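Local coordinates for beta-lactamase inhibitory protein BLIP-I (Streptomyces exfoliatus, PDB 3GMV) that inhibits beta-lactamases, probably by binding directly to the enzyme, at residues 80-83 with 84-88. Sequence-based numbering, arbitrary orientation.
Sequences KLSH and YNRTA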
loop_
_atom_site.group_PDB
_atom_site.type_symbol
_atom_site.label_atom_id
_atom_site.label_comp_id
_atom_site.label_asym_id
_atom_site.label_seq_id
_atom_site.Cartn_x
_atom_site.Cartn_y
_atom_site.Cartn_z
ATOM N N LYS A 80 10.784 13.285 9.977
ATOM C CA LYS A 80 11.463 13.409 11.259
ATOM C C LYS A 80 10.509 13.067 12.390
ATOM O O LYS A 80 9.291 13.166 12.232
ATOM C CB LYS A 80 11.908 14.877 11.465
ATOM C CG LYS A 80 12.908 15.395 10.447
ATOM C CD LYS A 80 14.205 14.554 10.384
ATOM C CE LYS A 80 15.077 15.025 9.201
ATOM N NZ LYS A 80 16.183 14.029 9.010
ATOM N N LEU A 81 11.060 12.691 13.546
ATOM C CA LEU A 81 10.234 12.482 14.729
ATOM C C LEU A 81 9.449 13.738 15.067
ATOM O O LEU A 81 8.312 13.668 15.498
ATOM C CB LEU A 81 11.088 12.014 15.920
ATOM C CG LEU A 81 10.314 11.590 17.156
ATOM C CD1 LEU A 81 9.273 10.503 16.824
ATOM C CD2 LEU A 81 11.345 11.112 18.170
ATOM N N SER A 82 10.033 14.911 14.824
ATOM C CA SER A 82 9.312 16.167 15.069
ATOM C C SER A 82 7.980 16.202 14.285
ATOM O O SER A 82 6.922 16.593 14.817
ATOM C CB SER A 82 10.203 17.333 14.620
ATOM O OG SER A 82 9.602 18.596 14.915
ATOM N N HIS A 83 8.027 15.820 13.018
ATOM C CA HIS A 83 6.809 15.795 12.209
ATOM C C HIS A 83 5.818 14.810 12.810
ATOM O O HIS A 83 4.611 15.095 12.938
ATOM C CB HIS A 83 7.047 15.280 10.794
ATOM C CG HIS A 83 7.967 16.105 9.957
ATOM N ND1 HIS A 83 9.131 15.593 9.430
ATOM C CD2 HIS A 83 7.843 17.358 9.458
ATOM C CE1 HIS A 83 9.706 16.506 8.667
ATOM N NE2 HIS A 83 8.943 17.584 8.665
ATOM N N TYR A 84 6.309 13.610 13.092
ATOM C CA TYR A 84 5.469 12.542 13.608
ATOM C C TYR A 84 4.746 12.970 14.893
ATOM O O TYR A 84 3.547 12.684 15.085
ATOM C CB TYR A 84 6.328 11.268 13.861
ATOM C CG TYR A 84 5.464 10.131 14.390
ATOM C CD1 TYR A 84 4.729 9.338 13.512
ATOM C CD2 TYR A 84 5.388 9.872 15.745
ATOM C CE1 TYR A 84 3.941 8.308 13.973
ATOM C CE2 TYR A 84 4.596 8.852 16.223
ATOM C CZ TYR A 84 3.875 8.087 15.344
ATOM O OH TYR A 84 3.084 7.084 15.829
ATOM N N ASN A 85 5.468 13.677 15.758
ATOM C CA ASN A 85 4.920 14.153 17.036
ATOM C C ASN A 85 3.830 15.201 16.895
ATOM O O ASN A 85 3.142 15.516 17.881
ATOM C CB ASN A 85 6.030 14.700 17.926
ATOM C CG ASN A 85 6.857 13.606 18.539
ATOM O OD1 ASN A 85 6.426 12.453 18.589
ATOM N ND2 ASN A 85 8.061 13.954 19.028
ATOM N N ARG A 86 3.633 15.695 15.675
ATOM C CA ARG A 86 2.542 16.617 15.419
ATOM C C ARG A 86 1.422 15.973 14.607
ATOM O O ARG A 86 0.601 16.665 13.973
ATOM C CB ARG A 86 3.055 17.928 14.796
ATOM C CG ARG A 86 3.899 18.737 15.785
ATOM C CD ARG A 86 4.343 20.115 15.164
ATOM N NE ARG A 86 5.309 19.900 14.081
ATOM C CZ ARG A 86 6.621 19.732 14.239
ATOM N NH1 ARG A 86 7.157 19.760 15.456
ATOM N NH2 ARG A 86 7.415 19.534 13.176
ATOM N N THR A 87 1.350 14.645 14.676
ATOM C CA THR A 87 0.209 13.931 14.149
ATOM C C THR A 87 -0.539 13.315 15.319
ATOM O O THR A 87 0.029 13.102 16.422
ATOM C CB THR A 87 0.599 12.828 13.136
ATOM O OG1 THR A 87 1.442 11.854 13.785
ATOM C CG2 THR A 87 1.393 13.442 11.965
ATOM N N ALA A 88 -1.808 13.015 15.085
ATOM C CA ALA A 88 -2.659 12.414 16.117
ATOM C C ALA A 88 -3.846 11.763 15.422
ATOM O O ALA A 88 -4.342 12.297 14.435
ATOM C CB ALA A 88 -3.170 13.507 17.102
#
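Tyr84 N donates to Lys80 O (3.1 Å) and Asn85 N to Leu81 O (2.9 Å), the i to i+4 bonds that make residues 81-84 a single short helical turn, with Lys80 as its N-cap residue. A type I beta turn from Tyr84 to Thr87 then leads the chain out of the helix, and Arg86 N hydrogen-bonds back to His83 O. The end of Arg86 folds over the helix, its chain bent at chi3 (-69°), and NH1 and NH2 both donate to Ser82 OG, NH1 at 2.8 Å; the hydroxyl oxygen is thus held in a fork of two rather bent bonds, somewhat tilted from the guanidinium plane. Ser82 O sits over the face of the guanidinium, 3.1 Å above the plane at its centre, badly placed to accept a hydrogen bond from NH1 or NH2. At the start of the helix, the His83 ring folds back beside its own backbone N (chi1 -63°), so that ND1 accepts, in the ring plane, from Lys80 N; the third helical residue thereby supplies one half of a capping box. Leu81 CD1 meets Tyr84 CD2 obliquely, while Leu81 CG lies near Asn85 ND2. In the two-layer alpha/beta sandwich this turn packs on the last two strands of the sheet, Tyr84 touching Ala138 and, like Leu81, Gln152 and Leu155; Arg150 hydrogen-bonds Tyr84 O through NH2 and Thr87 OG1 through NE. Closing the beta turn, Tyr84 O accepts from Thr87 N at 3.0 Å and, on an in-plane lone pair, from the hydroxyl Thr87 OG1 at 2.6 Å.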